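Local coordinates for dephospho-CoA kinase (Legionella pneumophila subsp. pneumophila, PDB 4TTR), which probably phosphorylates the 3'-hydroxyl of dephospho-CoA with ATP, the last step of coenzyme A biosynthesis, at residues Y17-G23 with L138-V144; G40-A46 with S119-E125; I49-L53 with V105-I110; D184-I188 with L203-Y207. One frame throughout, in Å; residues are numbered along the deposited sequence. Where two conformers were deposited one is given.

Contact 1: Y17-G23 with L138-V144; sequences YSVGLTG and LQKVLLV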
loop_
_atom_site.group_PDB
_atom_site.type_symbol
_atom_site.label_atom_id
_atom_site.label_comp_id
_atom_site.label_asym_id
_atom_site.label_seq_id
_atom_site.Cartn_x
_atom_site.Cartn_y
_atom_site.Cartn_z
ATOM N N TYR A 17 16.488 -3.060 8.515
ATOM C CA TYR A 17 15.518 -2.241 9.230
ATOM C C TYR A 17 14.438 -1.786 8.250
ATOM O O TYR A 17 14.693 -0.958 7.375
ATOM C CB TYR A 17 16.199 -1.039 9.893
ATOM C CG TYR A 17 15.339 -0.365 10.939
ATOM C CD1 TYR A 17 14.294 0.473 10.572
ATOM C CD2 TYR A 17 15.567 -0.572 12.296
ATOM C CE1 TYR A 17 13.499 1.086 11.523
ATOM C CE2 TYR A 17 14.778 0.038 13.255
ATOM C CZ TYR A 17 13.744 0.868 12.860
ATOM O OH TYR A 17 12.950 1.483 13.801
ATOM N N SER A 18 13.238 -2.337 8.406
ATOM C CA SER A 18 12.152 -2.104 7.458
ATOM C C SER A 18 10.967 -1.378 8.086
ATOM O O SER A 18 10.515 -1.722 9.180
ATOM C CB SER A 18 11.681 -3.431 6.863
ATOM O OG SER A 18 11.194 -4.298 7.871
ATOM N N VAL A 19 10.475 -0.373 7.374
ATOM C CA VAL A 19 9.310 0.390 7.784
ATOM C C VAL A 19 8.174 0.107 6.812
ATOM O O VAL A 19 8.303 0.337 5.612
ATOM C CB VAL A 19 9.610 1.901 7.816
ATOM C CG1 VAL A 19 8.355 2.698 8.141
ATOM C CG2 VAL A 19 10.718 2.195 8.811
ATOM N N GLY A 20 7.060 -0.391 7.337
ATOM C CA GLY A 20 5.883 -0.621 6.524
ATOM C C GLY A 20 5.136 0.674 6.282
ATOM O O GLY A 20 4.799 1.381 7.227
ATOM N N LEU A 21 4.892 0.987 5.012
ATOM C CA LEU A 21 4.120 2.167 4.638
ATOM C C LEU A 21 2.691 1.783 4.259
ATOM O O LEU A 21 2.467 1.036 3.304
ATOM C CB LEU A 21 4.793 2.904 3.477
ATOM C CG LEU A 21 3.997 4.064 2.865
ATOM C CD1 LEU A 21 3.746 5.151 3.890
ATOM C CD2 LEU A 21 4.713 4.631 1.655
ATOM N N THR A 22 1.735 2.293 5.024
ATOM C CA THR A 22 0.320 2.073 4.757
ATOM C C THR A 22 -0.395 3.411 4.684
ATOM O O THR A 22 0.124 4.429 5.132
ATOM C CB THR A 22 -0.347 1.206 5.846
ATOM O OG1 THR A 22 -0.288 1.879 7.111
ATOM C CG2 THR A 22 0.341 -0.128 5.959
ATOM N N GLY A 23 -1.594 3.408 4.121
ATOM C CA GLY A 23 -2.381 4.619 4.061
ATOM C C GLY A 23 -3.831 4.324 3.771
ATOM O O GLY A 23 -4.141 3.356 3.075
ATOM N N LEU A 138 8.671 -6.332 10.146
ATOM C CA LEU A 138 8.681 -4.874 10.150
ATOM C C LEU A 138 9.076 -4.322 11.516
ATOM O O LEU A 138 8.545 -4.751 12.536
ATOM C CB LEU A 138 7.304 -4.337 9.754
ATOM C CG LEU A 138 6.794 -4.718 8.363
ATOM C CD1 LEU A 138 5.414 -4.126 8.142
ATOM C CD2 LEU A 138 7.758 -4.262 7.279
ATOM N N GLN A 139 10.001 -3.367 11.539
ATOM C CA GLN A 139 10.357 -2.690 12.784
ATOM C C GLN A 139 9.311 -1.645 13.138
ATOM O O GLN A 139 8.993 -1.433 14.307
ATOM C CB GLN A 139 11.723 -2.006 12.678
ATOM C CG GLN A 139 12.938 -2.915 12.698
ATOM C CD GLN A 139 12.832 -4.018 13.718
ATOM O OE1 GLN A 139 12.723 -3.773 14.928
ATOM N NE2 GLN A 139 12.893 -5.256 13.233
ATOM N N LYS A 140 8.800 -0.981 12.108
ATOM C CA LYS A 140 7.856 0.109 12.280
ATOM C C LYS A 140 6.749 0.018 11.248
ATOM O O LYS A 140 6.943 -0.544 10.171
ATOM C CB LYS A 140 8.560 1.458 12.147
ATOM C CG LYS A 140 9.663 1.696 13.145
ATOM C CD LYS A 140 9.102 1.920 14.529
ATOM C CE LYS A 140 10.088 2.678 15.379
ATOM N NZ LYS A 140 9.614 2.841 16.769
ATOM N N VAL A 141 5.593 0.577 11.591
ATOM C CA VAL A 141 4.521 0.785 10.632
ATOM C C VAL A 141 4.183 2.273 10.591
ATOM O O VAL A 141 4.012 2.916 11.630
ATOM C CB VAL A 141 3.266 -0.042 10.982
ATOM C CG1 VAL A 141 2.118 0.278 10.027
ATOM C CG2 VAL A 141 3.587 -1.532 10.937
ATOM N N LEU A 142 4.121 2.807 9.378
ATOM C CA LEU A 142 3.722 4.185 9.133
ATOM C C LEU A 142 2.377 4.182 8.418
ATOM O O LEU A 142 2.223 3.563 7.367
ATOM C CB LEU A 142 4.778 4.918 8.301
ATOM C CG LEU A 142 4.429 6.306 7.757
ATOM C CD1 LEU A 142 4.132 7.283 8.886
ATOM C CD2 LEU A 142 5.567 6.818 6.897
ATOM N N LEU A 143 1.406 4.861 9.012
ATOM C CA LEU A 143 0.075 4.978 8.435
ATOM C C LEU A 143 -0.188 6.419 8.016
ATOM O O LEU A 143 -0.166 7.326 8.845
ATOM C CB LEU A 143 -0.977 4.503 9.435
ATOM C CG LEU A 143 -2.439 4.831 9.131
ATOM C CD1 LEU A 143 -2.852 4.309 7.763
ATOM C CD2 LEU A 143 -3.319 4.249 10.223
ATOM N N VAL A 144 -0.417 6.622 6.725
ATOM C CA VAL A 144 -0.726 7.947 6.197
ATOM C C VAL A 144 -2.231 8.114 6.084
ATOM O O VAL A 144 -2.905 7.278 5.491
ATOM C CB VAL A 144 -0.083 8.173 4.819
ATOM C CG1 VAL A 144 -0.329 9.601 4.340
ATOM C CG2 VAL A 144 1.406 7.876 4.878
#
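Tyr17 lies across Gln139 at the start of two neighbouring parallel strands, 18-23 and 140-144, in the central sheet of a P-loop kinase fold. Gln139 CG sits over one face of the Tyr17 ring, 3.6 Å from the ring centroid, in a CH-pi contact. The phenol ring is placed there by Tyr17 CG, which stands opposite the main-chain N (chi1 -165°). The Gln139 chain bends at chi2. Tyr17 OH reaches on to Lys140 CG at 3.4 Å.

Further along, the side chains alternate between the two faces of the sheet. Val19, Lys140, Leu21, Leu142 and Val144 share one face. There Leu21 and Leu142 run side by side and point the same way. Leu21 CD1 also meets Val144 CG2 at 3.7 Å. Helix 29-38 covers this patch through Val32, Ala33 and Phe36. On the other face Gly20 has no side chain, and Leu138 CD1 lies over Gly20 CA at 3.9 Å. Thr22 follows on that face. Its chi1 of 63° sets OG1 between the backbone N and the carbonyl carbon, and Thr22 OG1 lies 3.6 Å from Leu143 CB.

Gly23 ends strand 18-23, ahead of the loop with the predicted ATP-binding residues. Each strand alternately gives and accepts: Gly20 N to Lys140 O, Leu142 N to Gly20 O, Thr22 N to Leu142 O, Val144 N to Thr22 O. The Leu142 N to Gly20 O bond is 2.7 Å long and almost straight, with 176° at the hydrogen.

Contact 2: G40-A46 with S119-E125; sequences GINVIYA and SPYCLIE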
loop_
_atom_site.group_PDB
_atom_site.type_symbol
_atom_site.label_atom_id
_atom_site.label_comp_id
_atom_site.label_asym_id
_atom_site.label_seq_id
_atom_site.Cartn_x
_atom_site.Cartn_y
_atom_site.Cartn_z
ATOM N N GLY A 40 16.804 9.171 -0.698
ATOM C CA GLY A 40 17.767 8.111 -0.913
ATOM C C GLY A 40 17.384 6.800 -0.260
ATOM O O GLY A 40 18.219 5.905 -0.127
ATOM N N ILE A 41 16.127 6.679 0.153
ATOM C CA ILE A 41 15.653 5.450 0.779
ATOM C C ILE A 41 15.104 4.488 -0.268
ATOM O O ILE A 41 14.344 4.883 -1.153
ATOM C CB ILE A 41 14.561 5.732 1.833
ATOM C CG1 ILE A 41 15.099 6.667 2.920
ATOM C CG2 ILE A 41 14.058 4.430 2.455
ATOM C CD1 ILE A 41 16.356 6.159 3.637
ATOM N N ASN A 42 15.500 3.224 -0.155
ATOM C CA ASN A 42 14.968 2.165 -1.002
ATOM C C ASN A 42 13.511 1.890 -0.651
ATOM O O ASN A 42 13.198 1.544 0.489
ATOM C CB ASN A 42 15.791 0.882 -0.848
ATOM C CG ASN A 42 17.158 0.953 -1.532
ATOM O OD1 ASN A 42 17.754 -0.080 -1.828
ATOM N ND2 ASN A 42 17.657 2.162 -1.779
ATOM N N VAL A 43 12.625 2.046 -1.627
ATOM C CA VAL A 43 11.207 1.777 -1.424
ATOM C C VAL A 43 10.793 0.540 -2.214
ATOM O O VAL A 43 10.948 0.493 -3.431
ATOM C CB VAL A 43 10.335 2.970 -1.845
ATOM C CG1 VAL A 43 8.865 2.684 -1.562
ATOM C CG2 VAL A 43 10.779 4.229 -1.118
ATOM N N ILE A 44 10.281 -0.460 -1.506
ATOM C CA ILE A 44 9.745 -1.657 -2.138
ATOM C C ILE A 44 8.227 -1.524 -2.244
ATOM O O ILE A 44 7.537 -1.376 -1.233
ATOM C CB ILE A 44 10.118 -2.931 -1.351
ATOM C CG1 ILE A 44 11.642 -3.061 -1.251
ATOM C CG2 ILE A 44 9.531 -4.165 -2.027
ATOM C CD1 ILE A 44 12.118 -4.151 -0.314
ATOM N N TYR A 45 7.721 -1.562 -3.473
ATOM C CA TYR A 45 6.291 -1.414 -3.733
ATOM C C TYR A 45 5.616 -2.765 -3.933
ATOM O O TYR A 45 5.711 -3.356 -5.007
ATOM C CB TYR A 45 6.060 -0.544 -4.967
ATOM C CG TYR A 45 6.608 0.857 -4.841
ATOM C CD1 TYR A 45 5.856 1.868 -4.252
ATOM C CD2 TYR A 45 7.874 1.172 -5.313
ATOM C CE1 TYR A 45 6.356 3.153 -4.134
ATOM C CE2 TYR A 45 8.381 2.453 -5.202
ATOM C CZ TYR A 45 7.620 3.439 -4.613
ATOM O OH TYR A 45 8.128 4.714 -4.501
ATOM N N ALA A 46 4.931 -3.246 -2.900
ATOM C CA ALA A 46 4.266 -4.543 -2.967
ATOM C C ALA A 46 3.190 -4.556 -4.045
ATOM O O ALA A 46 2.898 -5.598 -4.624
ATOM C CB ALA A 46 3.664 -4.902 -1.625
ATOM N N SER A 119 20.243 1.310 1.217
ATOM C CA SER A 119 19.936 2.417 2.116
ATOM C C SER A 119 19.994 1.968 3.581
ATOM O O SER A 119 19.958 0.771 3.860
ATOM C CB SER A 119 18.559 3.004 1.782
ATOM O OG SER A 119 17.546 2.016 1.829
ATOM N N PRO A 120 20.098 2.930 4.520
ATOM C CA PRO A 120 20.230 2.618 5.951
ATOM C C PRO A 120 19.006 1.911 6.523
ATOM O O PRO A 120 19.121 1.139 7.475
ATOM C CB PRO A 120 20.411 3.998 6.601
ATOM C CG PRO A 120 20.818 4.904 5.498
ATOM C CD PRO A 120 20.158 4.382 4.273
ATOM N N TYR A 121 17.838 2.205 5.964
ATOM C CA TYR A 121 16.630 1.458 6.276
ATOM C C TYR A 121 15.804 1.378 5.001
ATOM O O TYR A 121 16.078 2.097 4.039
ATOM C CB TYR A 121 15.839 2.110 7.414
ATOM C CG TYR A 121 15.242 3.452 7.060
ATOM C CD1 TYR A 121 15.955 4.627 7.270
ATOM C CD2 TYR A 121 13.970 3.545 6.516
ATOM C CE1 TYR A 121 15.421 5.851 6.944
ATOM C CE2 TYR A 121 13.428 4.766 6.186
ATOM C CZ TYR A 121 14.157 5.916 6.400
ATOM O OH TYR A 121 13.625 7.139 6.078
ATOM N N CYS A 122 14.806 0.500 5.000
ATOM C CA CYS A 122 13.999 0.239 3.810
ATOM C C CYS A 122 12.530 0.538 4.078
ATOM O O CYS A 122 12.030 0.317 5.176
ATOM C CB CYS A 122 14.169 -1.218 3.363
ATOM S SG CYS A 122 13.339 -1.653 1.809
ATOM N N LEU A 123 11.853 1.049 3.059
ATOM C CA LEU A 123 10.426 1.316 3.128
ATOM C C LEU A 123 9.675 0.311 2.260
ATOM O O LEU A 123 9.986 0.151 1.085
ATOM C CB LEU A 123 10.135 2.743 2.672
ATOM C CG LEU A 123 8.775 3.318 3.053
ATOM C CD1 LEU A 123 8.726 3.645 4.537
ATOM C CD2 LEU A 123 8.502 4.553 2.222
ATOM N N ILE A 124 8.704 -0.374 2.855
ATOM C CA ILE A 124 7.884 -1.346 2.141
ATOM C C ILE A 124 6.432 -0.872 2.100
ATOM O O ILE A 124 5.744 -0.868 3.120
ATOM C CB ILE A 124 7.945 -2.742 2.802
ATOM C CG1 ILE A 124 9.399 -3.164 3.045
ATOM C CG2 ILE A 124 7.229 -3.766 1.932
ATOM C CD1 ILE A 124 9.549 -4.465 3.813
ATOM N N GLU A 125 5.979 -0.458 0.923
ATOM C CA GLU A 125 4.591 -0.049 0.743
ATOM C C GLU A 125 3.689 -1.274 0.691
ATOM O O GLU A 125 3.846 -2.130 -0.179
ATOM C CB GLU A 125 4.428 0.783 -0.528
ATOM C CG GLU A 125 3.053 1.418 -0.668
ATOM C CD GLU A 125 2.875 2.151 -1.984
ATOM O OE1 GLU A 125 1.925 1.820 -2.725
ATOM O OE2 GLU A 125 3.676 3.065 -2.273
#
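Gly40 sets its carbonyl O against Ser119 CB where two parallel strands, 42-45 and 122-125, begin to pair at one edge of the central sheet of the P-loop kinase fold. Gly40, with positive phi, is the C-prime residue of a Schellman motif that ends helix 29-38.

Ile41 comes next and crosses Tyr121 at about a right angle. Ile41 CD1 lies over one face of the Tyr121 ring, 3.8 Å from its centroid, in a CH-pi contact. Tyr121 OH is held by His204 of helix 192-213.

Asn42 gives its backbone N to Ser119 OG at 3.1 Å. Ser119 OG donates to Tyr121 O at 2.7 Å, from above the carbonyl plane. It thus links the backbones of Asn42 and Tyr121, just ahead of strand 122-125. Asn42 OD1 accepts from Thr118 N.

Val43 runs alongside Leu123 on one face of the sheet. Ile44 is on the other, where Ile44 CD1 touches Cys122 SG at 3.5 Å under helix 92-115. Ile44 N and O bond to Leu123 O and Glu125 N.

Tyr45 is the N-cap residue of helix 46-52. Ala46 N bonds to Glu125 O. The Glu125 side chain also touches Lys29, a predicted ATP-binding residue. Its CG is anti to the backbone N (chi1 -171°) and the chain is extended, which brings OE2 to the Tyr45 ring. This oxygen is buried without a hydrogen-bond partner in the model. The Glu125 carboxylate stands nearly perpendicular to the Tyr45 ring, with Glu125 OE2 at the ring edge, 3.2 Å from Tyr45 CD1.

Contact 3: I49-L53 with V105-I110; sequences IAKEL and VIRKKI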
loop_
_atom_site.group_PDB
_atom_site.type_symbol
_atom_site.label_atom_id
_atom_site.label_comp_id
_atom_site.label_asym_id
_atom_site.label_seq_id
_atom_site.Cartn_x
_atom_site.Cartn_y
_atom_site.Cartn_z
ATOM N N ILE A 49 4.869 -5.078 -7.426
ATOM C CA ILE A 49 5.292 -6.467 -7.517
ATOM C C ILE A 49 4.087 -7.351 -7.834
ATOM O O ILE A 49 4.184 -8.283 -8.630
ATOM C CB ILE A 49 5.971 -6.928 -6.208
ATOM C CG1 ILE A 49 7.263 -6.138 -5.988
ATOM C CG2 ILE A 49 6.285 -8.422 -6.247
ATOM C CD1 ILE A 49 7.851 -6.284 -4.604
ATOM N N ALA A 50 2.952 -7.044 -7.215
ATOM C CA ALA A 50 1.726 -7.797 -7.449
ATOM C C ALA A 50 1.299 -7.706 -8.912
ATOM O O ALA A 50 0.879 -8.697 -9.501
ATOM C CB ALA A 50 0.618 -7.295 -6.541
ATOM N N LYS A 51 1.406 -6.517 -9.494
ATOM C CA LYS A 51 1.067 -6.335 -10.900
ATOM C C LYS A 51 2.020 -7.114 -11.791
ATOM O O LYS A 51 1.595 -7.755 -12.751
ATOM C CB LYS A 51 1.098 -4.857 -11.284
ATOM C CG LYS A 51 -0.095 -4.057 -10.800
ATOM C CD LYS A 51 -0.155 -2.713 -11.503
ATOM C CE LYS A 51 -1.137 -1.766 -10.837
ATOM N NZ LYS A 51 -1.111 -0.416 -11.470
ATOM N N GLU A 52 3.309 -7.046 -11.472
ATOM C CA GLU A 52 4.313 -7.784 -12.221
ATOM C C GLU A 52 3.965 -9.265 -12.222
ATOM O O GLU A 52 3.922 -9.898 -13.275
ATOM C CB GLU A 52 5.712 -7.569 -11.631
ATOM C CG GLU A 52 6.798 -8.421 -12.289
ATOM C CD GLU A 52 8.144 -8.309 -11.593
ATOM O OE1 GLU A 52 9.037 -9.130 -11.896
ATOM O OE2 GLU A 52 8.312 -7.408 -10.742
ATOM N N LEU A 53 3.695 -9.804 -11.038
ATOM C CA LEU A 53 3.469 -11.237 -10.879
ATOM C C LEU A 53 2.060 -11.674 -11.274
ATOM O O LEU A 53 1.694 -12.832 -11.084
ATOM C CB LEU A 53 3.749 -11.648 -9.434
ATOM C CG LEU A 53 5.227 -11.582 -9.057
ATOM C CD1 LEU A 53 5.409 -11.706 -7.557
ATOM C CD2 LEU A 53 6.000 -12.673 -9.784
ATOM N N VAL A 105 4.623 -15.527 -3.464
ATOM C CA VAL A 105 5.459 -15.020 -4.546
ATOM C C VAL A 105 5.914 -13.589 -4.264
ATOM O O VAL A 105 7.055 -13.233 -4.550
ATOM C CB VAL A 105 4.740 -15.073 -5.923
ATOM C CG1 VAL A 105 4.684 -16.505 -6.440
ATOM C CG2 VAL A 105 3.341 -14.466 -5.854
ATOM N N ILE A 106 5.036 -12.775 -3.690
ATOM C CA ILE A 106 5.392 -11.395 -3.376
ATOM C C ILE A 106 6.512 -11.352 -2.343
ATOM O O ILE A 106 7.432 -10.542 -2.455
ATOM C CB ILE A 106 4.175 -10.601 -2.861
ATOM C CG1 ILE A 106 3.201 -10.347 -4.015
ATOM C CG2 ILE A 106 4.608 -9.270 -2.241
ATOM C CD1 ILE A 106 1.908 -9.650 -3.614
ATOM N N ARG A 107 6.435 -12.228 -1.343
ATOM C CA ARG A 107 7.424 -12.247 -0.272
ATOM C C ARG A 107 8.817 -12.580 -0.802
ATOM O O ARG A 107 9.808 -12.019 -0.340
ATOM C CB ARG A 107 7.030 -13.250 0.814
ATOM C CG ARG A 107 7.838 -13.097 2.104
ATOM C CD ARG A 107 7.565 -14.233 3.081
ATOM N NE ARG A 107 7.874 -15.537 2.494
ATOM C CZ ARG A 107 8.995 -16.226 2.701
ATOM N NH1 ARG A 107 9.954 -15.763 3.498
ATOM N NH2 ARG A 107 9.158 -17.399 2.106
ATOM N N LYS A 108 8.890 -13.494 -1.763
ATOM C CA LYS A 108 10.166 -13.877 -2.354
ATOM C C LYS A 108 10.811 -12.703 -3.084
ATOM O O LYS A 108 12.032 -12.541 -3.054
ATOM C CB LYS A 108 9.985 -15.050 -3.317
ATOM C CG LYS A 108 10.232 -16.407 -2.684
ATOM C CD LYS A 108 10.077 -17.520 -3.704
ATOM C CE LYS A 108 8.638 -17.998 -3.791
ATOM N NZ LYS A 108 8.286 -18.478 -5.158
ATOM N N LYS A 109 9.987 -11.891 -3.740
ATOM C CA LYS A 109 10.480 -10.718 -4.453
ATOM C C LYS A 109 10.945 -9.644 -3.473
ATOM O O LYS A 109 11.959 -8.986 -3.705
ATOM C CB LYS A 109 9.399 -10.154 -5.378
ATOM C CG LYS A 109 9.796 -10.089 -6.844
ATOM C CD LYS A 109 10.224 -11.456 -7.369
ATOM C CE LYS A 109 9.550 -11.779 -8.692
ATOM N NZ LYS A 109 9.994 -13.087 -9.257
ATOM N N ILE A 110 10.199 -9.467 -2.385
ATOM C CA ILE A 110 10.567 -8.501 -1.356
ATOM C C ILE A 110 11.936 -8.862 -0.786
ATOM O O ILE A 110 12.801 -8.002 -0.628
ATOM C CB ILE A 110 9.511 -8.442 -0.221
ATOM C CG1 ILE A 110 8.226 -7.795 -0.741
ATOM C CG2 ILE A 110 10.034 -7.649 0.977
ATOM C CD1 ILE A 110 7.059 -7.851 0.227
#
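Ile49 turns its CG2 branch toward Lys109, because chi1 of -64° sets CG2 opposite the main-chain N and leaves CG1 beside that N. Ile49 CG2 lies 3.7 Å from Lys109 CB. The other branch of Ile49 is extended, with chi2 at 167°, and carries Ile49 CD1 toward Ile110 CG1. These two side chains cross at about a right angle. Lys109 bends at chi2 and chi3, which takes its chain past Ile49 and up to Leu53. There Lys109 CE touches Leu53 CD2 at 3.8 Å, an aliphatic contact made by a charged residue.

Leu53 is the first residue to leave helical geometry after helix 46-52. It slides past Val105 with the two side chains pointing in opposite directions. Leu53 CD1 meets both Val105 CB and Val105 O, each at 3.8 Å. Ile106 reaches Ala50 with the tip of its chain, Ile106 CD1 lying 4.0 Å from Ala50 CB.

No hydrogen bond joins the two segments, and the contact is held by apolar atoms. Glu52 OE1 and Lys109 NZ stay 4.9 Å apart. Their opposite charges could still attract each other weakly.

Ala50 is also close to a bound phosphate ion, which probably comes from the crystallisation liquor. The short helix 46-52 follows directly on strand 42-45, and the long helix 92-115 precedes strand 122-125. Ile49 and Ile110 both touch Ile44 of strand 42-45, so the contact joins the two helices beside that edge of the central sheet.

Contact 4: D184-I188 with L203-Y207; sequences DDVLI and LHQKY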
loop_
_atom_site.group_PDB
_atom_site.type_symbol
_atom_site.label_atom_id
_atom_site.label_comp_id
_atom_site.label_asym_id
_atom_site.label_seq_id
_atom_site.Cartn_x
_atom_site.Cartn_y
_atom_site.Cartn_z
ATOM N N ASP A 184 2.983 2.764 14.503
ATOM C CA ASP A 184 3.958 3.428 15.360
ATOM C C ASP A 184 3.946 4.923 15.098
ATOM O O ASP A 184 4.146 5.725 16.005
ATOM C CB ASP A 184 5.352 2.848 15.131
ATOM C CG ASP A 184 5.409 1.366 15.418
ATOM O OD1 ASP A 184 5.447 1.005 16.613
ATOM O OD2 ASP A 184 5.394 0.564 14.456
ATOM N N ASP A 185 3.690 5.288 13.847
ATOM C CA ASP A 185 3.558 6.687 13.471
ATOM C C ASP A 185 2.396 6.870 12.505
ATOM O O ASP A 185 2.185 6.054 11.606
ATOM C CB ASP A 185 4.853 7.199 12.845
ATOM C CG ASP A 185 6.042 7.058 13.775
ATOM O OD1 ASP A 185 6.173 7.886 14.705
ATOM O OD2 ASP A 185 6.842 6.120 13.579
ATOM N N VAL A 186 1.638 7.939 12.722
ATOM C CA VAL A 186 0.540 8.317 11.852
ATOM C C VAL A 186 0.825 9.694 11.262
ATOM O O VAL A 186 0.940 10.677 11.989
ATOM C CB VAL A 186 -0.798 8.335 12.610
ATOM C CG1 VAL A 186 -1.927 8.817 11.707
ATOM C CG2 VAL A 186 -1.108 6.952 13.170
ATOM N N LEU A 187 0.945 9.749 9.941
ATOM C CA LEU A 187 1.157 11.004 9.235
ATOM C C LEU A 187 -0.183 11.546 8.764
ATOM O O LEU A 187 -0.778 11.021 7.820
ATOM C CB LEU A 187 2.102 10.802 8.047
ATOM C CG LEU A 187 2.801 12.037 7.474
ATOM C CD1 LEU A 187 3.857 11.591 6.473
ATOM C CD2 LEU A 187 1.828 12.998 6.815
ATOM N N ILE A 188 -0.666 12.582 9.441
ATOM C CA ILE A 188 -1.893 13.247 9.031
ATOM C C ILE A 188 -1.560 14.205 7.893
ATOM O O ILE A 188 -0.914 15.229 8.104
ATOM C CB ILE A 188 -2.560 14.017 10.197
ATOM C CG1 ILE A 188 -2.637 13.132 11.448
ATOM C CG2 ILE A 188 -3.952 14.492 9.782
ATOM C CD1 ILE A 188 -3.209 13.828 12.673
ATOM N N LEU A 203 10.328 12.153 9.903
ATOM C CA LEU A 203 10.197 10.709 10.054
ATOM C C LEU A 203 11.479 10.034 9.587
ATOM O O LEU A 203 11.987 9.120 10.235
ATOM C CB LEU A 203 8.997 10.178 9.266
ATOM C CG LEU A 203 7.613 10.560 9.797
ATOM C CD1 LEU A 203 6.527 10.222 8.783
ATOM C CD2 LEU A 203 7.334 9.869 11.120
ATOM N N HIS A 204 11.991 10.500 8.454
ATOM C CA HIS A 204 13.253 10.023 7.905
ATOM C C HIS A 204 14.375 10.112 8.941
ATOM O O HIS A 204 15.097 9.143 9.165
ATOM C CB HIS A 204 13.602 10.826 6.647
ATOM C CG HIS A 204 14.990 10.600 6.136
ATOM N ND1 HIS A 204 15.408 9.393 5.618
ATOM C CD2 HIS A 204 16.049 11.438 6.037
ATOM C CE1 HIS A 204 16.669 9.493 5.238
ATOM N NE2 HIS A 204 17.081 10.725 5.480
ATOM N N GLN A 205 14.506 11.265 9.591
ATOM C CA GLN A 205 15.531 11.445 10.613
ATOM C C GLN A 205 15.263 10.545 11.820
ATOM O O GLN A 205 16.193 10.067 12.463
ATOM C CB GLN A 205 15.605 12.911 11.055
ATOM C CG GLN A 205 16.021 13.875 9.951
ATOM C CD GLN A 205 17.402 13.574 9.390
ATOM O OE1 GLN A 205 18.289 13.107 10.105
ATOM N NE2 GLN A 205 17.588 13.837 8.100
ATOM N N LYS A 206 13.991 10.312 12.124
ATOM C CA LYS A 206 13.624 9.408 13.207
ATOM C C LYS A 206 14.039 7.970 12.892
ATOM O O LYS A 206 14.597 7.280 13.740
ATOM C CB LYS A 206 12.121 9.476 13.464
ATOM C CG LYS A 206 11.654 8.734 14.701
ATOM C CD LYS A 206 10.133 8.658 14.736
ATOM C CE LYS A 206 9.620 8.326 16.122
ATOM N NZ LYS A 206 8.136 8.305 16.171
ATOM N N TYR A 207 13.767 7.522 11.669
ATOM C CA TYR A 207 14.093 6.156 11.263
ATOM C C TYR A 207 15.603 5.934 11.176
ATOM O O TYR A 207 16.098 4.874 11.559
ATOM C CB TYR A 207 13.441 5.826 9.914
ATOM C CG TYR A 207 11.928 5.809 9.937
ATOM C CD1 TYR A 207 11.232 5.311 11.028
ATOM C CD2 TYR A 207 11.196 6.290 8.861
ATOM C CE1 TYR A 207 9.852 5.293 11.046
ATOM C CE2 TYR A 207 9.815 6.278 8.872
ATOM C CZ TYR A 207 9.148 5.777 9.965
ATOM O OH TYR A 207 7.770 5.765 9.978
HETATM O O HOH W 1 8.257 5.498 15.781
#
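Leu203 meets strand 185-188 with both of its methyl branches. Leu203 CD1 lies 3.8 Å from Leu187 CD1, and the two leucines are set obliquely to each other. Leu203 CD2 lies 4.0 Å from Asp185 CB, where the two side chains slide past each other in opposite directions. Chi1 of -70° puts Leu203 CG opposite the carbonyl carbon, and chi2 of 168° then sets the two methyls. Leu203 also touches Leu142 and Phe36, so it packs against both the sheet and helix 29-38.

This is the end of the parallel sheet of the P-loop kinase fold. Strand 185-188 is its outermost strand on this side, and the C-terminal helix 192-213 runs back along it. The N-to-C directions of the two short segments differ by 167°, close to antiparallel.

Lys206, one turn after Leu203, holds its chain extended and comes to Asp185 from the opposite direction. Lys206 NZ forms a salt bridge with Asp185 OD1. The modelled separation of these two atoms is very short, and its exact length is doubtful. A water joins the same two groups by a second route, donating to Asp185 OD2 at 2.7 Å and accepting from Lys206 NZ at 2.8 Å.

Tyr207 follows with its ring plane 73° from that carboxylate. Tyr207 OH is 3.7 Å from Asp185 OD2, and the ring packs edge-to-face with Tyr121.

Contacts 1, 2 and 4 all reach one five-stranded parallel sheet, with strand order 42-45, 122-125, 18-23, 140-145, 185-188. Contact 2 holds the first two strands and contact 1 the next pair. Their centres are about 10 Å apart, and backbone bonds between strands 18-23 and 122-125 join them. Contact 4 packs helix 192-213 on the last strand, its centre about 9 Å from that of contact 1. Contact 3 pairs helices beside the opposite edge, about 26 Å from contact 4 between centres. Along the chain, contact 1 encloses contact 2, which encloses contact 3; contact 4 follows. The central strand, 18-23, leads into the predicted ATP-binding loop.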